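Side-chain contacts in maleylacetate reductase (Agrobacterium tumefaciens, PDB 3HL0), which probably catalyses the NADH-dependent reduction of maleylacetate to 3-oxoadipate, a step in the breakdown of aromatic compounds such as gamma-resorcylate: residues H265-V270 with G287-G292; S169-M174 with F294-R299; M237-K242 with T337-L342; E179-R184 with M192-G197; A256-V261 with A307-G312. One frame throughout, in Å; residues are numbered along the deposited sequence.

Contact 1 of 5, residues H265-V270 with G287-G292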
# COMPACT_ATOMS: atom_id res chain seq x y z
N HIS A 265 9.55 21.48 -1.88
CA HIS A 265 10.46 21.84 -2.97
C HIS A 265 9.75 22.45 -4.13
O HIS A 265 10.28 23.37 -4.72
CB HIS A 265 11.21 20.57 -3.39
CG HIS A 265 11.93 19.96 -2.25
ND1 HIS A 265 13.09 20.49 -1.73
CD2 HIS A 265 11.61 18.90 -1.46
CE1 HIS A 265 13.46 19.77 -0.68
NE2 HIS A 265 12.58 18.80 -0.50
N THR A 266 8.56 21.93 -4.46
CA THR A 266 7.81 22.48 -5.59
C THR A 266 7.27 23.84 -5.18
O THR A 266 7.29 24.79 -6.00
CB THR A 266 6.68 21.52 -6.04
OG1 THR A 266 5.85 21.23 -4.91
CG2 THR A 266 7.31 20.23 -6.60
N ILE A 267 6.80 23.96 -3.94
CA ILE A 267 6.35 25.29 -3.48
C ILE A 267 7.51 26.26 -3.40
O ILE A 267 7.37 27.39 -3.89
CB ILE A 267 5.60 25.16 -2.15
CG1 ILE A 267 4.32 24.36 -2.38
CG2 ILE A 267 5.26 26.55 -1.58
CD1 ILE A 267 3.36 24.92 -3.45
N ALA A 268 8.67 25.85 -2.86
CA ALA A 268 9.84 26.73 -2.88
C ALA A 268 10.23 27.19 -4.28
O ALA A 268 10.67 28.37 -4.44
CB ALA A 268 11.06 26.06 -2.19
N TYR A 269 10.11 26.32 -5.28
CA TYR A 269 10.44 26.68 -6.67
C TYR A 269 9.53 27.84 -7.11
O TYR A 269 10.02 28.86 -7.61
CB TYR A 269 10.21 25.50 -7.59
CG TYR A 269 10.57 25.68 -9.04
CD1 TYR A 269 11.80 25.18 -9.52
CD2 TYR A 269 9.66 26.21 -9.97
CE1 TYR A 269 12.14 25.26 -10.90
CE2 TYR A 269 9.99 26.31 -11.35
CZ TYR A 269 11.24 25.83 -11.80
OH TYR A 269 11.61 25.91 -13.13
N VAL A 270 8.21 27.70 -6.86
CA VAL A 270 7.25 28.73 -7.32
C VAL A 270 7.34 30.00 -6.47
O VAL A 270 7.13 31.09 -6.99
CB VAL A 270 5.80 28.17 -7.36
CG1 VAL A 270 4.78 29.24 -7.83
CG2 VAL A 270 5.83 26.95 -8.32
N GLY A 287 6.87 31.09 8.44
CA GLY A 287 8.17 31.29 7.83
C GLY A 287 8.09 31.48 6.35
O GLY A 287 7.29 32.30 5.87
N ARG A 288 8.96 30.80 5.62
CA ARG A 288 8.91 30.79 4.17
C ARG A 288 7.90 29.68 3.83
O ARG A 288 7.74 28.75 4.60
CB ARG A 288 10.26 30.40 3.55
CG ARG A 288 11.46 31.31 3.93
CD ARG A 288 12.48 31.38 2.76
NE ARG A 288 11.76 31.76 1.55
CZ ARG A 288 12.29 32.36 0.49
NH1 ARG A 288 13.59 32.67 0.46
NH2 ARG A 288 11.50 32.69 -0.53
N ALA A 289 7.22 29.80 2.71
CA ALA A 289 6.21 28.80 2.37
C ALA A 289 6.86 27.42 2.17
O ALA A 289 6.39 26.44 2.73
CB ALA A 289 5.43 29.21 1.15
N GLY A 290 7.95 27.35 1.38
CA GLY A 290 8.58 26.03 1.10
C GLY A 290 9.29 25.44 2.33
O GLY A 290 9.00 24.32 2.77
N ALA A 291 10.23 26.18 2.90
CA ALA A 291 10.91 25.72 4.11
C ALA A 291 9.98 25.46 5.28
O ALA A 291 10.13 24.52 6.05
CB ALA A 291 12.04 26.72 4.52
N GLY A 292 8.99 26.33 5.45
CA GLY A 292 8.02 26.12 6.50
C GLY A 292 7.21 24.86 6.32
O GLY A 292 6.90 24.17 7.29

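Contact 2 of 5, residues S169-M174 with F294-R299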
# COMPACT_ATOMS: atom_id res chain seq x y z
N SER A 169 -1.42 11.65 3.34
CA SER A 169 -2.62 12.03 2.63
C SER A 169 -3.00 13.47 3.00
O SER A 169 -3.48 14.22 2.13
CB SER A 169 -3.77 11.06 3.01
OG SER A 169 -4.97 11.37 2.23
N GLY A 170 -2.77 13.88 4.26
CA GLY A 170 -3.08 15.27 4.70
C GLY A 170 -2.20 16.23 3.92
O GLY A 170 -2.66 17.29 3.49
N LEU A 171 -0.90 15.88 3.73
CA LEU A 171 -0.04 16.73 2.91
C LEU A 171 -0.45 16.76 1.43
O LEU A 171 -0.29 17.79 0.77
CB LEU A 171 1.46 16.36 3.07
CG LEU A 171 2.02 16.67 4.46
CD1 LEU A 171 3.33 15.84 4.66
CD2 LEU A 171 2.31 18.15 4.60
N ASN A 172 -0.97 15.63 0.91
CA ASN A 172 -1.54 15.60 -0.45
C ASN A 172 -2.69 16.60 -0.59
O ASN A 172 -2.78 17.35 -1.58
CB ASN A 172 -2.02 14.15 -0.75
CG ASN A 172 -2.54 13.93 -2.18
OD1 ASN A 172 -2.33 14.71 -3.11
ND2 ASN A 172 -3.22 12.81 -2.34
N ALA A 173 -3.55 16.65 0.42
CA ALA A 173 -4.64 17.65 0.42
C ALA A 173 -4.05 19.06 0.40
O ALA A 173 -4.45 19.92 -0.42
CB ALA A 173 -5.54 17.47 1.69
N MSE A 174 -3.11 19.31 1.29
CA MSE A 174 -2.49 20.64 1.38
C MSE A 174 -1.87 21.05 0.04
O MSE A 174 -1.89 22.23 -0.34
CB MSE A 174 -1.43 20.71 2.47
CG MSE A 174 -2.08 20.59 3.82
SE MSE A 174 -0.82 20.52 5.27
CE MSE A 174 0.05 22.14 5.01
N PHE A 294 8.41 22.17 4.84
CA PHE A 294 9.37 21.13 5.24
C PHE A 294 9.41 20.94 6.76
O PHE A 294 9.36 19.81 7.25
CB PHE A 294 10.76 21.54 4.69
CG PHE A 294 11.86 20.56 5.00
CD1 PHE A 294 12.23 19.61 4.05
CD2 PHE A 294 12.54 20.62 6.22
CE1 PHE A 294 13.27 18.73 4.29
CE2 PHE A 294 13.59 19.71 6.48
CZ PHE A 294 13.94 18.78 5.50
N ASP A 295 9.45 22.05 7.49
CA ASP A 295 9.46 21.96 8.96
C ASP A 295 8.15 21.36 9.47
O ASP A 295 8.16 20.54 10.41
CB ASP A 295 9.68 23.34 9.59
CG ASP A 295 11.05 23.93 9.28
OD1 ASP A 295 11.95 23.19 8.84
OD2 ASP A 295 11.23 25.16 9.49
N PHE A 296 7.02 21.75 8.85
CA PHE A 296 5.74 21.21 9.27
C PHE A 296 5.66 19.69 9.02
O PHE A 296 5.21 18.94 9.87
CB PHE A 296 4.60 21.95 8.54
CG PHE A 296 3.24 21.40 8.81
CD1 PHE A 296 2.61 21.57 10.06
CD2 PHE A 296 2.58 20.65 7.85
CE1 PHE A 296 1.35 21.03 10.31
CE2 PHE A 296 1.33 20.10 8.10
CZ PHE A 296 0.70 20.29 9.31
N ALA A 297 6.13 19.25 7.85
CA ALA A 297 6.13 17.84 7.51
C ALA A 297 6.98 17.06 8.52
O ALA A 297 6.64 15.93 8.86
CB ALA A 297 6.67 17.64 6.07
N ALA A 298 8.07 17.68 8.98
CA ALA A 298 8.93 17.02 9.95
C ALA A 298 8.19 16.87 11.28
O ALA A 298 8.35 15.82 11.91
CB ALA A 298 10.26 17.79 10.13
N ARG A 299 7.39 17.87 11.69
CA ARG A 299 6.54 17.74 12.91
C ARG A 299 5.59 16.55 12.77
O ARG A 299 5.17 15.96 13.77
CB ARG A 299 5.74 19.02 13.21
CG ARG A 299 6.54 20.29 13.60
CD ARG A 299 5.58 21.50 13.73
NE ARG A 299 4.49 21.21 14.68
CZ ARG A 299 3.26 21.71 14.65
NH1 ARG A 299 2.88 22.55 13.68
NH2 ARG A 299 2.41 21.36 15.60

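Contact 3 of 5, residues M237-K242 with T337-L342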
# COMPACT_ATOMS: atom_id res chain seq x y z
N MSE A 237 -3.97 23.07 -11.56
CA MSE A 237 -2.75 22.83 -10.82
C MSE A 237 -1.53 23.12 -11.74
O MSE A 237 -1.68 23.60 -12.89
CB MSE A 237 -2.76 21.38 -10.33
CG MSE A 237 -3.97 21.02 -9.44
SE MSE A 237 -4.01 21.91 -7.72
CE MSE A 237 -5.18 23.43 -8.18
N SER A 238 -0.32 22.87 -11.24
CA SER A 238 0.87 23.30 -11.97
C SER A 238 2.01 22.34 -11.62
O SER A 238 1.76 21.14 -11.49
CB SER A 238 1.17 24.79 -11.67
OG SER A 238 2.27 25.20 -12.49
N LEU A 239 3.20 22.88 -11.40
CA LEU A 239 4.40 22.07 -11.24
C LEU A 239 4.24 20.93 -10.22
O LEU A 239 4.65 19.79 -10.47
CB LEU A 239 5.56 22.98 -10.82
CG LEU A 239 6.82 22.27 -10.32
CD1 LEU A 239 7.44 21.45 -11.45
CD2 LEU A 239 7.80 23.30 -9.75
N HIS A 240 3.68 21.23 -9.06
CA HIS A 240 3.65 20.18 -8.05
C HIS A 240 2.89 18.96 -8.52
O HIS A 240 3.39 17.83 -8.42
CB HIS A 240 3.12 20.68 -6.71
CG HIS A 240 2.99 19.57 -5.71
ND1 HIS A 240 4.05 19.10 -4.96
CD2 HIS A 240 1.95 18.75 -5.45
CE1 HIS A 240 3.65 18.07 -4.24
NE2 HIS A 240 2.37 17.83 -4.53
N HIS A 241 1.66 19.17 -8.98
CA HIS A 241 0.86 17.97 -9.35
C HIS A 241 1.42 17.32 -10.62
O HIS A 241 1.38 16.10 -10.73
CB HIS A 241 -0.64 18.34 -9.46
CG HIS A 241 -1.27 18.70 -8.14
ND1 HIS A 241 -1.01 19.89 -7.50
CD2 HIS A 241 -2.14 18.03 -7.36
CE1 HIS A 241 -1.69 19.93 -6.36
NE2 HIS A 241 -2.37 18.80 -6.24
N LYS A 242 1.92 18.11 -11.57
CA LYS A 242 2.53 17.53 -12.80
C LYS A 242 3.73 16.66 -12.47
O LYS A 242 3.84 15.53 -12.95
CB LYS A 242 2.89 18.63 -13.77
CG LYS A 242 1.63 19.34 -14.34
CD LYS A 242 0.99 18.53 -15.46
CE LYS A 242 0.09 19.41 -16.33
NZ LYS A 242 -1.21 19.72 -15.64
N THR A 337 17.28 22.54 -15.97
CA THR A 337 18.32 22.55 -14.94
C THR A 337 17.77 22.85 -13.55
O THR A 337 18.24 22.30 -12.55
CB THR A 337 19.53 23.45 -15.27
OG1 THR A 337 19.12 24.82 -15.32
CG2 THR A 337 20.19 23.02 -16.62
N ALA A 338 16.78 23.76 -13.50
CA ALA A 338 16.20 24.15 -12.24
C ALA A 338 15.33 23.01 -11.66
O ALA A 338 15.33 22.80 -10.44
CB ALA A 338 15.41 25.45 -12.39
N ILE A 339 14.68 22.27 -12.54
CA ILE A 339 13.93 21.06 -12.11
C ILE A 339 14.91 19.97 -11.67
O ILE A 339 14.68 19.27 -10.67
CB ILE A 339 12.97 20.56 -13.20
CG1 ILE A 339 11.86 21.62 -13.47
CG2 ILE A 339 12.39 19.20 -12.83
CD1 ILE A 339 11.02 22.03 -12.19
N ARG A 340 16.01 19.85 -12.39
CA ARG A 340 17.05 18.91 -11.95
C ARG A 340 17.59 19.24 -10.55
O ARG A 340 17.80 18.32 -9.75
CB ARG A 340 18.17 18.81 -13.01
CG ARG A 340 19.27 17.78 -12.68
CD ARG A 340 18.71 16.35 -12.64
NE ARG A 340 19.80 15.45 -12.24
CZ ARG A 340 20.17 15.24 -11.00
NH1 ARG A 340 19.50 15.82 -9.99
NH2 ARG A 340 21.21 14.42 -10.74
N ASP A 341 17.81 20.52 -10.24
CA ASP A 341 18.23 20.96 -8.91
C ASP A 341 17.15 20.62 -7.87
O ASP A 341 17.46 20.15 -6.79
CB ASP A 341 18.45 22.48 -8.88
CG ASP A 341 19.62 22.97 -9.75
OD1 ASP A 341 20.50 22.17 -10.08
OD2 ASP A 341 19.62 24.22 -10.07
N LEU A 342 15.89 20.91 -8.20
CA LEU A 342 14.72 20.61 -7.31
C LEU A 342 14.73 19.09 -6.98
O LEU A 342 14.61 18.70 -5.79
CB LEU A 342 13.41 20.99 -8.03
CG LEU A 342 12.07 20.89 -7.26
CD1 LEU A 342 11.00 21.62 -8.08
CD2 LEU A 342 11.64 19.45 -7.08

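Contact 4 of 5, residues E179-R184 with M192-G197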
# COMPACT_ATOMS: atom_id res chain seq x y z
N GLU A 179 -1.21 24.91 -4.46
CA GLU A 179 -1.14 25.26 -5.89
C GLU A 179 -2.34 26.10 -6.34
O GLU A 179 -2.21 26.89 -7.27
CB GLU A 179 -0.97 24.02 -6.79
CG GLU A 179 0.37 23.34 -6.61
CD GLU A 179 0.96 22.86 -7.95
OE1 GLU A 179 0.40 21.96 -8.61
OE2 GLU A 179 1.96 23.45 -8.36
N ALA A 180 -3.49 25.90 -5.71
CA ALA A 180 -4.64 26.73 -6.06
C ALA A 180 -4.33 28.22 -5.87
O ALA A 180 -4.88 29.07 -6.61
CB ALA A 180 -5.84 26.33 -5.24
N LEU A 181 -3.49 28.55 -4.89
CA LEU A 181 -3.21 29.98 -4.64
C LEU A 181 -2.56 30.70 -5.82
O LEU A 181 -2.75 31.93 -5.98
CB LEU A 181 -2.30 30.13 -3.41
CG LEU A 181 -2.93 29.64 -2.10
CD1 LEU A 181 -1.86 29.69 -0.98
CD2 LEU A 181 -4.19 30.48 -1.74
N TYR A 182 -1.84 29.97 -6.66
CA TYR A 182 -1.17 30.59 -7.81
C TYR A 182 -1.63 30.04 -9.13
O TYR A 182 -0.97 30.24 -10.16
CB TYR A 182 0.36 30.53 -7.65
CG TYR A 182 0.98 29.16 -7.45
CD1 TYR A 182 1.10 28.25 -8.52
CD2 TYR A 182 1.45 28.79 -6.19
CE1 TYR A 182 1.73 26.99 -8.33
CE2 TYR A 182 2.04 27.54 -5.97
CZ TYR A 182 2.20 26.68 -7.04
OH TYR A 182 2.80 25.45 -6.85
N ALA A 183 -2.79 29.38 -9.15
CA ALA A 183 -3.36 28.90 -10.42
C ALA A 183 -3.47 30.03 -11.46
O ALA A 183 -3.76 31.16 -11.12
CB ALA A 183 -4.76 28.31 -10.19
N ARG A 184 -3.29 29.68 -12.72
CA ARG A 184 -3.47 30.66 -13.78
C ARG A 184 -4.90 31.19 -13.75
O ARG A 184 -5.12 32.39 -13.97
CB ARG A 184 -3.16 30.06 -15.14
CG ARG A 184 -2.91 31.17 -16.17
CD ARG A 184 -2.56 30.50 -17.47
NE ARG A 184 -1.98 31.45 -18.41
CZ ARG A 184 -1.49 31.12 -19.61
NH1 ARG A 184 -0.97 32.05 -20.39
NH2 ARG A 184 -1.53 29.85 -20.00
N MSE A 192 -9.83 31.77 -1.09
CA MSE A 192 -10.35 31.74 0.30
C MSE A 192 -10.51 30.28 0.82
O MSE A 192 -10.13 29.99 1.95
CB MSE A 192 -11.66 32.58 0.40
CG MSE A 192 -12.84 31.99 1.17
SE MSE A 192 -14.33 33.23 0.75
CE MSE A 192 -13.24 34.76 1.00
N MSE A 193 -11.06 29.39 -0.00
CA MSE A 193 -11.23 27.98 0.39
C MSE A 193 -9.85 27.35 0.60
O MSE A 193 -9.68 26.55 1.53
CB MSE A 193 -11.99 27.18 -0.65
CG MSE A 193 -13.44 27.63 -0.71
SE MSE A 193 -14.34 26.35 -1.97
CE MSE A 193 -16.09 27.03 -1.96
N ALA A 194 -8.90 27.69 -0.26
CA ALA A 194 -7.53 27.10 -0.13
C ALA A 194 -6.87 27.50 1.16
O ALA A 194 -6.26 26.66 1.84
CB ALA A 194 -6.64 27.49 -1.35
N VAL A 195 -6.96 28.77 1.52
CA VAL A 195 -6.33 29.22 2.76
C VAL A 195 -7.00 28.54 3.96
O VAL A 195 -6.34 28.09 4.90
CB VAL A 195 -6.36 30.76 2.87
CG1 VAL A 195 -5.83 31.18 4.25
CG2 VAL A 195 -5.47 31.33 1.77
N GLU A 196 -8.33 28.47 3.95
CA GLU A 196 -9.05 27.84 5.05
C GLU A 196 -8.72 26.34 5.14
O GLU A 196 -8.56 25.83 6.25
CB GLU A 196 -10.55 28.07 4.89
CG GLU A 196 -11.40 27.37 5.93
CD GLU A 196 -11.34 27.94 7.34
OE1 GLU A 196 -10.52 28.84 7.67
OE2 GLU A 196 -12.14 27.44 8.14
N GLY A 197 -8.63 25.65 3.98
CA GLY A 197 -8.23 24.23 3.96
C GLY A 197 -6.84 24.05 4.54
O GLY A 197 -6.62 23.14 5.34

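Contact 5 of 5, residues A256-V261 with A307-G312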
# COMPACT_ATOMS: atom_id res chain seq x y z
N ALA A 256 0.60 9.23 -2.02
CA ALA A 256 0.55 10.30 -1.03
C ALA A 256 1.96 10.67 -0.56
O ALA A 256 2.28 11.85 -0.35
CB ALA A 256 -0.32 9.88 0.18
N GLU A 257 2.84 9.68 -0.46
CA GLU A 257 4.20 9.93 -0.01
C GLU A 257 4.99 10.79 -0.99
O GLU A 257 5.82 11.59 -0.57
CB GLU A 257 4.95 8.60 0.10
CG GLU A 257 4.57 7.78 1.34
CD GLU A 257 3.32 6.90 1.16
OE1 GLU A 257 2.53 7.03 0.18
OE2 GLU A 257 3.15 6.01 2.03
N THR A 258 4.73 10.60 -2.28
CA THR A 258 5.39 11.42 -3.33
C THR A 258 5.01 12.91 -3.17
O THR A 258 5.87 13.78 -3.18
CB THR A 258 5.01 10.93 -4.72
OG1 THR A 258 5.46 9.57 -4.86
CG2 THR A 258 5.72 11.76 -5.80
N HIS A 259 3.72 13.13 -2.91
CA HIS A 259 3.26 14.51 -2.62
C HIS A 259 3.90 15.08 -1.38
O HIS A 259 4.36 16.19 -1.38
CB HIS A 259 1.76 14.53 -2.42
CG HIS A 259 1.02 14.53 -3.70
ND1 HIS A 259 0.58 15.69 -4.31
CD2 HIS A 259 0.67 13.51 -4.52
CE1 HIS A 259 0.01 15.37 -5.46
NE2 HIS A 259 0.04 14.06 -5.61
N ALA A 260 4.00 14.28 -0.32
CA ALA A 260 4.59 14.78 0.90
C ALA A 260 6.05 15.15 0.74
O ALA A 260 6.49 16.18 1.23
CB ALA A 260 4.45 13.71 2.03
N VAL A 261 6.79 14.29 0.04
CA VAL A 261 8.21 14.57 -0.18
C VAL A 261 8.47 15.80 -1.05
O VAL A 261 9.35 16.63 -0.73
CB VAL A 261 8.91 13.34 -0.75
CG1 VAL A 261 10.38 13.69 -1.12
CG2 VAL A 261 8.93 12.24 0.30
N ALA A 307 14.84 9.45 -1.93
CA ALA A 307 15.62 8.20 -1.73
C ALA A 307 14.84 7.22 -0.86
O ALA A 307 14.86 6.01 -1.14
CB ALA A 307 17.01 8.49 -1.13
N ALA A 308 14.10 7.75 0.11
CA ALA A 308 13.33 6.86 1.00
C ALA A 308 12.19 6.20 0.25
O ALA A 308 11.66 5.18 0.70
CB ALA A 308 12.81 7.61 2.20
N LEU A 309 11.79 6.78 -0.88
CA LEU A 309 10.72 6.22 -1.73
C LEU A 309 11.23 5.26 -2.78
O LEU A 309 10.47 4.76 -3.58
CB LEU A 309 9.81 7.31 -2.36
CG LEU A 309 9.28 8.34 -1.36
CD1 LEU A 309 8.27 9.26 -2.12
CD2 LEU A 309 8.61 7.68 -0.13
N GLY A 310 12.54 5.00 -2.75
CA GLY A 310 13.18 4.04 -3.68
C GLY A 310 13.68 4.69 -4.96
O GLY A 310 14.10 3.99 -5.86
N VAL A 311 13.65 6.03 -5.05
CA VAL A 311 14.23 6.68 -6.22
C VAL A 311 15.78 6.58 -6.12
O VAL A 311 16.35 6.85 -5.07
CB VAL A 311 13.80 8.17 -6.28
CG1 VAL A 311 14.42 8.90 -7.52
CG2 VAL A 311 12.27 8.24 -6.33
N GLY A 312 16.41 6.23 -7.24
CA GLY A 312 17.87 6.21 -7.29
C GLY A 312 18.45 7.48 -7.86
O GLY A 312 17.77 8.17 -8.65

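Contact 1 of 5, residues H265-V270 with G287-G292
A268 and G290 meet backbone to backbone, their CA atoms only 4.2 Å apart. Such an approach is possible because G290 has no side chain: its CA lies 4.0 Å from A268 N and 4.1 Å from A268 CB, so the backbones are in direct van der Waals contact at this point.

The apolar side-chain part is small and rests on I267 and A289. The CG2 branch of I267 is 3.8 Å from A289 CB and also lies alongside the backbone, 4.1 Å from G290 N. With chi1 at -65°, CG2 stands anti to the backbone N and faces the second segment, whereas the CG1 arm is carried the other way, its CD1 ending against Y182. One branch of the isoleucine therefore serves this contact and the other a separate neighbour.

No hydrogen bond crosses between the two segments. Polar support comes from next door: the carboxylate of E271, just beyond 265-270, accepts from A289 N through OE2 and from G290 N through OE1, gripping the first amides of helix 289-300, which follow R288 at the N-cap position.

Here the start of one helix abuts the side of another, a close helix-helix approach at a glycine in the helical C-terminal domain of iron-containing alcohol dehydrogenases, away from the nucleotide site.

Contact 2 of 5, residues S169-M174 with F294-R299
Two nearly antiparallel helix segments face each other here, their axes coming within 11.7 Å at an angle of 156° between their N-to-C directions. The closest CA pair is L171 CA with A297 CA, 7.8 Å apart. That spacing leaves a gap for side chains to fill, and four do so. One methyl of L171, CD1, rests 4.0 Å from A297 CB; the other, L171 CD2, comes to the edge of the F296 ring near its plane, 4.1 Å from F296 CD2. The stems of L171 and F296 run past each other in opposite directions.

F296 reaches across because its CG is anti to the backbone N (chi1 175°), and the same CD2-CE2 edge of its ring is approached by M174, a selenomethionine. This is a Met-aromatic contact inside the helical C-terminal domain: SE is 4.7 Å from the F296 centroid and 62° off the ring normal, hence oblique. The nearest ring atom to M174 SE is F296 CE2, at 3.6 Å, and the bend at the end of the M174 chain also brings CE to 3.9 Å from F296 CE2. Helix 188-210 packs on M174 through L198, M201 and I202, while L171 also leans on A260 of helix 255-271.

Contact 3 of 5, residues M237-K242 with T337-L342
L239 reaches out from the first turn of its helix to touch I339 and L342 with its two methyls. L239 CA and I339 CA are 9.6 Å apart, so neither backbone takes part and the distance is bridged by side chains alone.

At its CB the leucine is still remote from the other segment, L239 CB lying 5.7 Å from I339 CD1. Chi1 of 168° sets CG anti to the backbone N, which extends the chain straight outward, and L239 CG is already within 4.6 Å of I339 CD1. There the branch divides the work. L239 CD1 meets I339 CD1 tip to tip at 3.7 Å, the shortest approach between the segments. L239 CD2 goes to the next turn of the opposing helix, where it meets L342 CD1 at 4.0 Å, again end on. Two residues three apart on helix 336-348 thus receive the two prongs of one leucine, and no hydrogen bond crosses. The same L239 CD2 also touches the ring of Y269.

Further apolar groups pack on the contact. Y269 of helix 255-271 lies against both L239 and I339, I334 of the preceding loop does likewise, and I339 also touches A323. In this way the start of helix 239-251 is joined to helix 336-348, with helix 255-271 beside them and helix 316-323 touching I339 through A323.

Contact 4 of 5, residues E179-R184 with M192-G197
A194 is the point on which A180 and L181 converge, and all three are buried. Its CB lies 4.1 Å from A180 CB, two methyl groups facing each other where the backbones approach to 6.6 Å between A180 CA and A194 CA. L181 adds a second touch: L181 CD2 is 3.9 Å from A194 CB. V231 of helix 215-234 also packs on A180.

Toward the solvent a single pair remains. The same L181 CD2 reaches V195 CG2 at 3.8 Å, the two side chains crossing at about a right angle, and V195 is partly exposed. Close by, M192 O accepts a hydrogen bond from the hydroxyl O8 of a HEPES buffer molecule, probably from the crystallisation liquor. No hydrogen bond joins the segments themselves.

The turn that carries L181 is fixed from within. With chi1 at 56°, the Y182 ring is folded back so that E179 O lies over one of its faces, toward the rim. Y182 OH donates to E179 OE2 (2.6 Å), which receives it on its anti lone pair. E179 OE2 also accepts from H240 N, so this buried carboxylate ties the turn to the start of helix 239-251. A type I turn from A180 to A183 leads away from helix 163-180, part of a short connection between two consecutive helices that pack together, 163-180 and 188-210, within the helical domain.

Contact 5 of 5, residues A256-V261 with A307-G312
L309 lays its two methyls over the backbone and side chains of one helix turn, at E257, T258 and V261, and accounts for more than half of the surface buried here. CD1 does most of the touching, lying against backbone atoms as well as a side chain: it is 3.7 Å from E257 O, 3.8 Å from T258 N and 3.9 Å from V261 CG2. CD2 goes to E257 alone, 3.8 Å from its CB. The fit depends on an extended leucine, with chi2 at -174°; the closest CA pair, L309 CA with T258 CA, is 7.6 Å apart.

Two polar atoms beside the methyl have partners of their own. E257 O accepts the regular helix bond from V261 N, and T258 OG1 makes its hydrogen bond to P254 O, one turn back. E257 begins toward the loop at CB, then bends at chi2 (85°), which takes the carboxylate away from L309; its side chain is about 7 Å from the bound NAD.

This is a loop-on-helix contact of the C-terminal domain, in which the connection between helices 289-300 and 316-323 covers the N-terminal part of helix 255-271. V261 and L309 run alongside one another with their tips pointing opposite ways, and L306 of the same connection also covers V261. At G310 phi is positive, 91°, and the chain reverses after the leucine, with G310 N bonded to A307 O. G310 O accepts from H213 NE2 of the second subunit, and the backbone of A308 also hydrogen-bonds to that subunit.

Overall arrangement
All five contacts are mainly buried and apolar, and none has a hydrogen bond between its own segments; they differ in how far apart the backbones stand. Contact 1 is backbone against backbone, contact 4 joins two alanines, a leucine and a valine, and contacts 2 and 3 span wide gaps with long side chains, an aromatic ring and selenium marking contact 2. Helix 255-271 serves contacts 1 and 5, helix 289-300 contacts 1 and 2, helix 163-180 contacts 2 and 4. Polar bonds run between contacts instead: T266 OG1 to H240 ND1 links 1 with 3, and E179 OE1 to H241 ND1 links 4 with 3. Contact 4 has a solvent margin, whereas contact 5 borders the second subunit.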